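Long-range contacts in catechol 2,3-dioxygenase (Pseudomonas sp. KL28, PDB 3HPY), which probably catalyses the iron-dependent extradiol cleavage of catechol by dioxygen, opening the ring to 2-hydroxy-6-oxohexa-2,4-dienoate in the breakdown of aromatic hydrocarbons: residues His154-Gly159 / Lys213-Ser218; Phe219-Trp224 / Phe266-Gly271; Val239-Gly244 / Cys254-Trp259; Gly244-Gly249 / Gly292-Gln297. All blocks are in the same frame, centred on the assembly; numbering follows the deposited sequence.

Interaction 1 of 4, residues His154-Gly159 / Lys213-Ser218; sequences HCLLYG and KLHHCS. With FE (Fe (III) ion), chain I; MCT (4-methylcatechol), chain J.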
# COMPACT_ATOMS: atom_id res chain seq x y z
N HIS C 154 22.44 -3.98 0.20
CA HIS C 154 23.68 -3.48 -0.33
C HIS C 154 24.26 -2.44 0.61
O HIS C 154 23.84 -2.32 1.76
CB HIS C 154 23.44 -2.79 -1.67
CG HIS C 154 22.52 -1.62 -1.59
ND1 HIS C 154 21.14 -1.75 -1.59
CD2 HIS C 154 22.76 -0.29 -1.54
CE1 HIS C 154 20.58 -0.56 -1.54
NE2 HIS C 154 21.54 0.35 -1.50
N CYS C 155 25.24 -1.69 0.10
CA CYS C 155 25.87 -0.62 0.86
C CYS C 155 26.42 0.33 -0.19
O CYS C 155 26.59 -0.04 -1.35
CB CYS C 155 26.99 -1.15 1.75
SG CYS C 155 28.53 -1.60 0.90
N LEU C 156 26.67 1.57 0.22
CA LEU C 156 27.20 2.56 -0.70
C LEU C 156 28.49 3.07 -0.08
O LEU C 156 28.48 3.60 1.03
CB LEU C 156 26.20 3.69 -0.89
CG LEU C 156 26.41 4.70 -2.03
CD1 LEU C 156 25.18 5.57 -2.18
CD2 LEU C 156 27.62 5.56 -1.74
N LEU C 157 29.60 2.89 -0.79
CA LEU C 157 30.90 3.32 -0.31
C LEU C 157 31.38 4.58 -1.01
O LEU C 157 31.06 4.83 -2.17
CB LEU C 157 31.95 2.23 -0.51
CG LEU C 157 31.70 0.84 0.08
CD1 LEU C 157 30.94 0.96 1.41
CD2 LEU C 157 30.93 0.02 -0.92
N TYR C 158 32.17 5.35 -0.27
CA TYR C 158 32.76 6.59 -0.78
C TYR C 158 34.27 6.45 -0.72
O TYR C 158 34.84 6.21 0.33
CB TYR C 158 32.34 7.77 0.08
CG TYR C 158 31.15 8.52 -0.46
CD1 TYR C 158 29.93 7.89 -0.64
CD2 TYR C 158 31.25 9.88 -0.78
CE1 TYR C 158 28.82 8.59 -1.11
CE2 TYR C 158 30.15 10.59 -1.25
CZ TYR C 158 28.93 9.94 -1.41
OH TYR C 158 27.83 10.62 -1.86
N GLY C 159 34.91 6.61 -1.87
CA GLY C 159 36.35 6.50 -1.92
C GLY C 159 36.83 6.94 -3.28
O GLY C 159 36.02 7.06 -4.21
N LYS C 213 35.52 5.45 3.30
CA LYS C 213 34.32 6.07 3.80
C LYS C 213 33.06 5.23 3.56
O LYS C 213 32.88 4.66 2.49
CB LYS C 213 34.14 7.46 3.18
CG LYS C 213 35.08 8.52 3.78
CD LYS C 213 34.79 8.72 5.26
CE LYS C 213 35.73 9.71 5.93
NZ LYS C 213 37.11 9.18 6.08
N LEU C 214 32.21 5.18 4.57
CA LEU C 214 30.97 4.42 4.49
C LEU C 214 29.79 5.38 4.43
O LEU C 214 29.54 6.10 5.39
CB LEU C 214 30.84 3.50 5.70
CG LEU C 214 29.55 2.71 5.95
CD1 LEU C 214 28.59 3.56 6.75
CD2 LEU C 214 28.93 2.27 4.63
N HIS C 215 29.08 5.41 3.31
CA HIS C 215 27.92 6.28 3.21
C HIS C 215 26.78 5.64 3.98
O HIS C 215 26.17 6.27 4.84
CB HIS C 215 27.50 6.50 1.75
CG HIS C 215 26.49 7.59 1.58
ND1 HIS C 215 26.85 8.89 1.28
CD2 HIS C 215 25.14 7.59 1.71
CE1 HIS C 215 25.76 9.64 1.24
NE2 HIS C 215 24.72 8.88 1.50
N HIS C 216 26.50 4.38 3.68
CA HIS C 216 25.43 3.66 4.37
C HIS C 216 25.31 2.21 3.94
O HIS C 216 25.72 1.84 2.84
CB HIS C 216 24.09 4.34 4.11
CG HIS C 216 23.57 4.13 2.73
ND1 HIS C 216 23.80 5.02 1.70
CD2 HIS C 216 22.80 3.15 2.20
CE1 HIS C 216 23.21 4.60 0.60
NE2 HIS C 216 22.59 3.46 0.88
N CYS C 217 24.74 1.40 4.82
CA CYS C 217 24.46 -0.00 4.53
C CYS C 217 22.95 0.02 4.33
O CYS C 217 22.24 0.75 5.04
CB CYS C 217 24.82 -0.91 5.72
SG CYS C 217 26.57 -1.38 5.81
N SER C 218 22.43 -0.77 3.39
CA SER C 218 20.99 -0.75 3.14
C SER C 218 20.23 -2.04 3.42
O SER C 218 20.73 -3.14 3.17
CB SER C 218 20.72 -0.31 1.71
OG SER C 218 19.32 -0.29 1.48
FE FE I . 21.19 2.59 -0.80
C1 MCT J . 20.90 6.04 -4.47
C2 MCT J . 21.48 5.76 -3.22
C3 MCT J . 21.17 4.54 -2.57
O3 MCT J . 21.71 4.28 -1.38
C4 MCT J . 20.29 3.60 -3.17
O4 MCT J . 20.01 2.43 -2.53
C5 MCT J . 19.71 3.88 -4.44
C6 MCT J . 20.02 5.11 -5.08
C MCT J . 21.21 7.33 -5.15

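Interaction 2 of 4, residues Phe219-Trp224 / Phe266-Gly271; sequences FLLESW and FETFMG. With FE (Fe (III) ion), chain I; MCT (4-methylcatechol), chain J.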
# COMPACT_ATOMS: atom_id res chain seq x y z
N PHE C 219 19.01 -1.88 3.91
CA PHE C 219 18.14 -2.99 4.25
C PHE C 219 16.86 -2.97 3.42
O PHE C 219 16.25 -1.91 3.23
CB PHE C 219 17.82 -2.96 5.75
CG PHE C 219 19.04 -3.10 6.62
CD1 PHE C 219 19.86 -2.01 6.89
CD2 PHE C 219 19.39 -4.34 7.15
CE1 PHE C 219 21.01 -2.14 7.66
CE2 PHE C 219 20.54 -4.50 7.92
CZ PHE C 219 21.35 -3.39 8.18
N LEU C 220 16.46 -4.13 2.93
CA LEU C 220 15.28 -4.24 2.10
C LEU C 220 13.98 -4.31 2.89
O LEU C 220 13.92 -4.97 3.92
CB LEU C 220 15.39 -5.47 1.19
CG LEU C 220 14.29 -5.70 0.14
CD1 LEU C 220 14.25 -4.54 -0.83
CD2 LEU C 220 14.55 -7.01 -0.61
N LEU C 221 12.96 -3.60 2.41
CA LEU C 221 11.64 -3.61 3.04
C LEU C 221 10.66 -4.23 2.05
O LEU C 221 10.94 -4.30 0.85
CB LEU C 221 11.19 -2.19 3.39
CG LEU C 221 11.12 -1.86 4.88
CD1 LEU C 221 12.42 -2.25 5.56
CD2 LEU C 221 10.82 -0.37 5.09
N GLU C 222 9.51 -4.67 2.55
CA GLU C 222 8.49 -5.33 1.72
C GLU C 222 7.62 -4.43 0.86
O GLU C 222 7.32 -4.77 -0.28
CB GLU C 222 7.58 -6.18 2.62
CG GLU C 222 8.19 -7.47 3.10
CD GLU C 222 8.01 -8.60 2.11
OE1 GLU C 222 7.03 -9.35 2.24
OE2 GLU C 222 8.84 -8.72 1.18
N SER C 223 7.21 -3.29 1.40
CA SER C 223 6.32 -2.41 0.64
C SER C 223 6.45 -0.95 1.03
O SER C 223 7.11 -0.62 2.01
CB SER C 223 4.88 -2.84 0.87
OG SER C 223 4.49 -2.49 2.19
N TRP C 224 5.80 -0.09 0.25
CA TRP C 224 5.81 1.35 0.51
C TRP C 224 5.23 1.62 1.90
O TRP C 224 5.73 2.47 2.62
CB TRP C 224 4.97 2.06 -0.54
CG TRP C 224 4.87 3.57 -0.42
CD1 TRP C 224 3.74 4.32 -0.54
CD2 TRP C 224 5.96 4.50 -0.25
NE1 TRP C 224 4.05 5.66 -0.47
CE2 TRP C 224 5.40 5.80 -0.30
CE3 TRP C 224 7.34 4.37 -0.08
CZ2 TRP C 224 6.17 6.97 -0.18
CZ3 TRP C 224 8.12 5.53 0.05
CH2 TRP C 224 7.53 6.81 -0.01
N PHE C 266 22.22 4.36 7.83
CA PHE C 266 21.71 3.12 7.28
C PHE C 266 20.51 3.50 6.41
O PHE C 266 20.06 4.65 6.43
CB PHE C 266 21.30 2.15 8.39
CG PHE C 266 20.11 2.60 9.19
CD1 PHE C 266 18.82 2.18 8.84
CD2 PHE C 266 20.26 3.41 10.31
CE1 PHE C 266 17.72 2.58 9.58
CE2 PHE C 266 19.16 3.81 11.05
CZ PHE C 266 17.89 3.39 10.69
N GLU C 267 20.01 2.54 5.64
CA GLU C 267 18.86 2.80 4.78
C GLU C 267 17.87 1.65 4.81
O GLU C 267 18.27 0.48 4.94
CB GLU C 267 19.34 3.03 3.34
CG GLU C 267 18.26 3.09 2.28
CD GLU C 267 18.83 3.01 0.87
OE1 GLU C 267 19.65 2.10 0.63
OE2 GLU C 267 18.46 3.83 0.01
N THR C 268 16.59 1.99 4.72
CA THR C 268 15.51 1.00 4.66
C THR C 268 14.80 1.34 3.36
O THR C 268 14.18 2.41 3.25
CB THR C 268 14.46 1.14 5.79
OG1 THR C 268 13.98 2.49 5.82
CG2 THR C 268 15.04 0.76 7.12
N PHE C 269 14.89 0.48 2.36
CA PHE C 269 14.20 0.78 1.11
C PHE C 269 13.54 -0.46 0.49
O PHE C 269 13.69 -1.57 1.01
CB PHE C 269 15.16 1.39 0.09
CG PHE C 269 15.82 0.39 -0.81
CD1 PHE C 269 16.73 -0.52 -0.30
CD2 PHE C 269 15.49 0.33 -2.16
CE1 PHE C 269 17.30 -1.48 -1.13
CE2 PHE C 269 16.05 -0.63 -2.99
CZ PHE C 269 16.96 -1.54 -2.47
N MET C 270 12.80 -0.23 -0.59
CA MET C 270 12.14 -1.30 -1.33
C MET C 270 11.82 -0.82 -2.75
O MET C 270 11.79 0.38 -3.03
CB MET C 270 10.88 -1.79 -0.58
CG MET C 270 9.70 -0.86 -0.54
SD MET C 270 8.83 -0.79 -2.12
CE MET C 270 8.35 -2.51 -2.33
N GLY C 271 11.61 -1.77 -3.66
CA GLY C 271 11.30 -1.41 -5.04
C GLY C 271 12.48 -1.40 -6.00
O GLY C 271 13.58 -1.85 -5.66
FE FE I . 21.19 2.59 -0.80
C1 MCT J . 20.90 6.04 -4.47
C2 MCT J . 21.48 5.76 -3.22
C3 MCT J . 21.17 4.54 -2.57
O3 MCT J . 21.71 4.28 -1.38
C4 MCT J . 20.29 3.60 -3.17
O4 MCT J . 20.01 2.43 -2.53
C5 MCT J . 19.71 3.88 -4.44
C6 MCT J . 20.02 5.11 -5.08
C MCT J . 21.21 7.33 -5.15

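Interaction 3 of 4, residues Val239-Gly244 / Cys254-Trp259; sequences VNVDIG and CTIYAW. With MCT (4-methylcatechol), chain J.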
# COMPACT_ATOMS: atom_id res chain seq x y z
N VAL C 239 15.09 8.62 16.53
CA VAL C 239 16.19 8.34 15.62
C VAL C 239 16.34 9.49 14.62
O VAL C 239 15.36 9.88 13.99
CB VAL C 239 15.94 7.06 14.81
CG1 VAL C 239 17.11 6.81 13.87
CG2 VAL C 239 15.72 5.88 15.74
N ASN C 240 17.55 10.02 14.48
CA ASN C 240 17.79 11.10 13.54
C ASN C 240 17.67 10.58 12.11
O ASN C 240 18.36 9.64 11.71
CB ASN C 240 19.18 11.70 13.75
CG ASN C 240 19.29 12.48 15.05
OD1 ASN C 240 20.38 12.89 15.46
ND2 ASN C 240 18.15 12.70 15.70
N VAL C 241 16.79 11.22 11.35
CA VAL C 241 16.54 10.86 9.97
C VAL C 241 17.19 11.88 9.04
O VAL C 241 17.03 13.08 9.23
CB VAL C 241 15.02 10.83 9.68
CG1 VAL C 241 14.78 10.50 8.22
CG2 VAL C 241 14.34 9.81 10.58
N ASP C 242 17.93 11.38 8.05
CA ASP C 242 18.62 12.22 7.08
C ASP C 242 17.65 12.74 6.02
O ASP C 242 17.41 13.94 5.90
CB ASP C 242 19.74 11.39 6.43
CG ASP C 242 20.61 12.21 5.50
OD1 ASP C 242 20.40 13.44 5.42
OD2 ASP C 242 21.49 11.62 4.86
N ILE C 243 17.08 11.83 5.23
CA ILE C 243 16.11 12.22 4.21
C ILE C 243 14.85 11.38 4.46
O ILE C 243 14.91 10.15 4.46
CB ILE C 243 16.67 11.97 2.78
CG1 ILE C 243 15.68 12.50 1.74
CG2 ILE C 243 16.90 10.48 2.55
CD1 ILE C 243 15.46 14.00 1.81
N GLY C 244 13.73 12.06 4.71
CA GLY C 244 12.47 11.40 5.00
C GLY C 244 12.02 10.41 3.94
O GLY C 244 12.76 10.18 2.98
N CYS C 254 12.27 3.36 -3.39
CA CYS C 254 11.76 4.21 -2.32
C CYS C 254 12.63 4.00 -1.11
O CYS C 254 13.08 2.87 -0.86
CB CYS C 254 10.32 3.85 -2.00
SG CYS C 254 9.30 4.00 -3.44
N THR C 255 12.86 5.05 -0.33
CA THR C 255 13.75 4.89 0.80
C THR C 255 13.68 5.97 1.87
O THR C 255 12.96 6.96 1.74
CB THR C 255 15.19 4.87 0.30
OG1 THR C 255 16.09 4.61 1.38
CG2 THR C 255 15.53 6.22 -0.30
N ILE C 256 14.47 5.75 2.91
CA ILE C 256 14.61 6.68 4.02
C ILE C 256 16.03 6.53 4.55
O ILE C 256 16.51 5.41 4.74
CB ILE C 256 13.65 6.35 5.18
CG1 ILE C 256 12.21 6.59 4.76
CG2 ILE C 256 14.02 7.22 6.39
CD1 ILE C 256 11.20 6.43 5.89
N TYR C 257 16.69 7.66 4.79
CA TYR C 257 18.04 7.63 5.34
C TYR C 257 17.97 8.09 6.79
O TYR C 257 17.41 9.14 7.10
CB TYR C 257 18.99 8.56 4.58
CG TYR C 257 19.52 8.04 3.26
CD1 TYR C 257 19.47 6.68 2.94
CD2 TYR C 257 20.08 8.92 2.33
CE1 TYR C 257 19.96 6.22 1.72
CE2 TYR C 257 20.58 8.47 1.12
CZ TYR C 257 20.52 7.12 0.82
OH TYR C 257 20.99 6.69 -0.40
N ALA C 258 18.56 7.29 7.68
CA ALA C 258 18.58 7.61 9.10
C ALA C 258 19.97 7.34 9.64
O ALA C 258 20.82 6.79 8.94
CB ALA C 258 17.56 6.77 9.84
N TRP C 259 20.20 7.74 10.89
CA TRP C 259 21.51 7.52 11.49
C TRP C 259 21.42 6.61 12.68
O TRP C 259 20.44 6.65 13.43
CB TRP C 259 22.14 8.84 11.92
CG TRP C 259 22.80 9.54 10.81
CD1 TRP C 259 23.95 9.16 10.17
CD2 TRP C 259 22.34 10.72 10.15
NE1 TRP C 259 24.23 10.04 9.15
CE2 TRP C 259 23.26 11.00 9.12
CE3 TRP C 259 21.24 11.57 10.34
CZ2 TRP C 259 23.10 12.10 8.26
CZ3 TRP C 259 21.09 12.67 9.50
CH2 TRP C 259 22.02 12.92 8.47
C1 MCT J . 20.90 6.04 -4.47
C2 MCT J . 21.48 5.76 -3.22
C3 MCT J . 21.17 4.54 -2.57
O3 MCT J . 21.71 4.28 -1.38
C4 MCT J . 20.29 3.60 -3.17
O4 MCT J . 20.01 2.43 -2.53
C5 MCT J . 19.71 3.88 -4.44
C6 MCT J . 20.02 5.11 -5.08
C MCT J . 21.21 7.33 -5.15

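Interaction 4 of 4, residues Gly244-Gly249 / Gly292-Gln297; sequences GPTRHG and GLDYPQ. With MCT (4-methylcatechol), chain J.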
# COMPACT_ATOMS: atom_id res chain seq x y z
N GLY C 244 13.73 12.06 4.71
CA GLY C 244 12.47 11.40 5.00
C GLY C 244 12.02 10.41 3.94
O GLY C 244 12.76 10.18 2.98
N PRO C 245 10.83 9.81 4.09
CA PRO C 245 10.34 8.84 3.10
C PRO C 245 10.19 9.45 1.71
O PRO C 245 9.49 10.45 1.53
CB PRO C 245 9.01 8.39 3.69
CG PRO C 245 8.56 9.57 4.45
CD PRO C 245 9.81 10.04 5.13
N THR C 246 10.85 8.85 0.72
CA THR C 246 10.76 9.36 -0.64
C THR C 246 11.26 8.35 -1.67
O THR C 246 11.54 7.20 -1.34
CB THR C 246 11.55 10.70 -0.77
OG1 THR C 246 11.41 11.22 -2.10
CG2 THR C 246 13.02 10.49 -0.43
N ARG C 247 11.34 8.78 -2.93
CA ARG C 247 11.83 7.94 -4.02
C ARG C 247 13.12 8.51 -4.65
O ARG C 247 13.22 9.72 -4.82
CB ARG C 247 10.78 7.83 -5.13
CG ARG C 247 11.38 7.43 -6.47
CD ARG C 247 10.83 6.13 -6.95
NE ARG C 247 9.41 6.24 -7.28
CZ ARG C 247 8.67 5.22 -7.69
NH1 ARG C 247 9.23 4.02 -7.80
NH2 ARG C 247 7.39 5.38 -7.97
N HIS C 248 14.05 7.60 -4.98
CA HIS C 248 15.30 7.94 -5.68
C HIS C 248 14.97 7.82 -7.16
O HIS C 248 14.12 7.00 -7.50
CB HIS C 248 16.40 6.89 -5.47
CG HIS C 248 17.20 6.82 -4.16
ND1 HIS C 248 17.22 5.64 -3.41
CD2 HIS C 248 17.95 7.73 -3.51
CE1 HIS C 248 17.99 5.86 -2.36
NE2 HIS C 248 18.45 7.08 -2.40
N GLY C 249 15.59 8.56 -8.08
CA GLY C 249 15.29 8.35 -9.50
C GLY C 249 16.11 7.10 -9.84
O GLY C 249 15.65 6.11 -10.42
N GLY C 292 17.77 12.54 -9.27
CA GLY C 292 18.23 11.16 -9.18
C GLY C 292 18.36 10.71 -7.73
O GLY C 292 18.22 9.52 -7.42
N LEU C 293 18.63 11.68 -6.87
CA LEU C 293 18.78 11.51 -5.43
C LEU C 293 17.32 11.50 -4.89
O LEU C 293 16.85 10.46 -4.42
CB LEU C 293 19.59 12.71 -4.89
CG LEU C 293 20.41 12.74 -3.59
CD1 LEU C 293 19.48 12.43 -2.44
CD2 LEU C 293 21.59 11.77 -3.64
N ASP C 294 16.60 12.63 -4.97
CA ASP C 294 15.19 12.68 -4.55
C ASP C 294 14.44 12.83 -5.83
O ASP C 294 14.71 13.72 -6.63
CB ASP C 294 14.83 13.92 -3.69
CG ASP C 294 13.60 13.69 -2.76
OD1 ASP C 294 12.48 13.34 -3.22
OD2 ASP C 294 13.78 13.89 -1.55
N TYR C 295 13.49 11.95 -6.06
CA TYR C 295 12.76 12.12 -7.27
C TYR C 295 11.55 13.06 -7.07
O TYR C 295 11.48 14.09 -7.73
CB TYR C 295 12.34 10.78 -7.81
CG TYR C 295 11.72 10.96 -9.15
CD1 TYR C 295 12.50 11.29 -10.26
CD2 TYR C 295 10.36 10.81 -9.30
CE1 TYR C 295 11.91 11.47 -11.50
CE2 TYR C 295 9.76 10.99 -10.52
CZ TYR C 295 10.53 11.31 -11.62
OH TYR C 295 9.92 11.39 -12.84
N PRO C 296 10.61 12.75 -6.15
CA PRO C 296 9.52 13.75 -6.09
C PRO C 296 10.02 15.18 -6.02
O PRO C 296 9.65 16.05 -6.83
CB PRO C 296 8.70 13.35 -4.86
CG PRO C 296 9.57 12.48 -4.05
CD PRO C 296 10.53 11.79 -5.02
N GLN C 297 10.86 15.40 -5.01
CA GLN C 297 11.51 16.67 -4.80
C GLN C 297 12.63 16.65 -5.84
O GLN C 297 12.42 17.10 -6.99
CB GLN C 297 12.11 16.71 -3.38
CG GLN C 297 11.07 16.71 -2.24
CD GLN C 297 11.67 17.04 -0.88
OE1 GLN C 297 12.65 17.78 -0.78
NE2 GLN C 297 11.07 16.51 0.19
C1 MCT J . 20.90 6.04 -4.47
C2 MCT J . 21.48 5.76 -3.22
C3 MCT J . 21.17 4.54 -2.57
O3 MCT J . 21.71 4.28 -1.38
C4 MCT J . 20.29 3.60 -3.17
O4 MCT J . 20.01 2.43 -2.53
C5 MCT J . 19.71 3.88 -4.44
C6 MCT J . 20.02 5.11 -5.08
C MCT J . 21.21 7.33 -5.15

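Interaction 1 of 4, residues His154-Gly159 / Lys213-Ser218
His154 and His216 rise from neighbouring antiparallel strands on the same face of the sheet and converge on one iron ion. In both, CG sits in the crowded position between the backbone N and the carbonyl carbon (chi1 61° and 73°), and this leans each imidazole over until NE2 points at the metal. His154 NE2 lies 2.4 Å from FE and His216 NE2 the same 2.4 Å, the rings steeply inclined to each other. Ser218 lies beneath the first ligand: its CB packs over one face of the His154 ring, 3.4 Å from the centroid, while its OG hydrogen-bonds to Glu267, the third protein ligand. Leu156 sets CB and CD1 against CE1 of His216, with CD1 facing the bound 4-methylcatechol.

Further along, the register slips by one residue. Leu156 O accepts a bond from His215 N (3.0 Å) and a weak one from His216 N, a classic beta bulge that brings His215 round to the same side as His216. The His215 ring then runs beside that of Tyr158, planes 21° apart but slid so far that they barely overlap, His215 ND1 3.1 Å from Tyr158 CE1.

4-Methylcatechol chelates the iron through O3 and O4. Glu267 completes the facial triad of two histidines and a carboxylate of extradiol dioxygenases, which leaves metal positions for the catecholate; the cation probably keeps both NE2 atoms unprotonated.

Interaction 2 of 4, residues Phe219-Trp224 / Phe266-Gly271
Met270 is folded back, with chi1, chi2 and chi3 all near +60°, and this curl lays its side chain along the backbone of residues 221-224. CG lies against the Ser223 carbonyl group, Met270 SD is 3.9 Å from Trp224 N, and its methyl CE ends 3.2 Å from Glu222 O. Leu220, with CG anti to its backbone N, brings CD1 within 4.3 Å of Phe269 CE1. Leu221 lies alongside Thr268, both its methyls 4.0 Å from Thr268 CB. Phe219 keeps CG beside its own N, so that the ring presents its edge to Glu267 O.

Glu267 O accepts from Phe219 N at 2.7 Å; Phe269 N bonds to Phe219 O, and Leu221 N to Phe269 O, a short parallel ladder. On the side away from Phe266 and Thr268, Glu267 runs out extended (chi1 170°, chi2 -167°) to bind iron through OE1 at 2.1 Å, the oxygen shared with Ser218, while Thr255 bonds to OE2.

Strand 265-270 lies between strands 213-220 and 254-259, with helix 224-236 packed on Leu221, Phe266 and Thr268. Ser223 N-caps that helix, its OG bonded to Gln226 N and to Glu225 of a fourth subunit, and Trp224 stacks on Trp224 of a second subunit.

Interaction 3 of 4, residues Val239-Gly244 / Cys254-Trp259
The six-membered ring of Trp259 has Asp242 lying over one face: CB stands 3.8 Å from its centroid, 27° off the normal, and the carboxylate crosses the ring with the two planes 25° apart. The Asp242 CG is anti to the backbone N (chi1 -174°), and OD2 is held by a salt bridge to Arg265. Tyr257 has the 4-methylcatechol oxygen O3 at its edge, near the ring plane, and donates a hydrogen bond to it from OH (2.7 Å). Ile243 runs beside this tyrosine, with CG2 3.5 Å from Tyr257 CB.

Between the two segments Trp259 N bonds to Asn240 O at 2.8 Å, nearly along the C=O axis. Next comes a classic beta bulge, Asp242 and Ile243 both facing Tyr257. Tyr257 O takes two donors, Asp242 N from above the carbonyl plane at a very short 2.5 Å and Ile243 N on a lone pair at 3.3 Å, while Tyr257 N returns a bond to Ile243 O. The chain turns its corner at the bulge and runs on toward strand 246-247.

On the face away from the substrate, Val241 CG1 meets Ile256 CG2 at 3.8 Å, and Ile256 and Ala258 continue the apolar layer onto Met234 of helix 224-236.

Interaction 4 of 4, residues Gly244-Gly249 / Gly292-Gln297
Asp294 OD1 is gripped by two donors, Thr246 OG1 at 2.6 Å and Gln297 N at 3.2 Å, both coming from above the carboxylate plane. Thr246 places its hydroxyl there with OG1 anti to its backbone N (chi1 -178°), and the Asp294 side chain meets it obliquely from the other segment. The bond to Gln297 N, three residues on, makes an Asx motif that holds the turn through Tyr295 and Pro296. Pro296 closes over the same hydroxyl, with CG and CD against OG1.

Two backbone bonds continue the seam: Tyr295 N reaches Arg247 O at 2.6 Å, in the carbonyl plane, and Gly249 N reaches Gly292 O at 2.9 Å from well above the Gly292 carbonyl plane. The C-terminal end of helix 289-293 and the turn that follows are thereby fastened along the short strand 246-247 and the loop after it, so the last modelled residues back the loop that carries His248 into the 4-methylcatechol pocket of this extradiol dioxygenase. Gly249 lies close against Gly292, their CA atoms 4.1 Å apart.

His248 turns its ring from this seam to the substrate. One face lies over 4-methylcatechol, with C6 3.3 Å above the plane over the centre of the imidazole, while the His248 CD2 edge meets Leu293 O at 3.1 Å. NE2 is hydrogen-bonded to Tyr257 OH. Arg247, bent at chi2 and chi3, runs its CG alongside Tyr295 CB, its guanidinium 89° to the phenol plane, and forms a salt bridge with Asp232 of a second subunit.

In the fold
Interactions 1, 2 and 3 follow one another across a single sheet: strand 213-220 serves interactions 1 and 2, and strand 265-270 of interaction 2 neighbours strand 254-259 of interaction 3. Interaction 1 is the most central, its centre about 7 Å from the centre of the chain, and supplies two iron ligands; interaction 2, also buried, adds the carboxylate. Interaction 3 is only partly buried, and its pocket residue bonds the substrate, not the metal. Interaction 4, its centre about 20 Å from that of the chain yet buried, joins a strand and loop to the end of helix 289-293 and the last modelled residues. Interactions 2, 3 and 4 all touch the second subunit; no other chain reaches interaction 1.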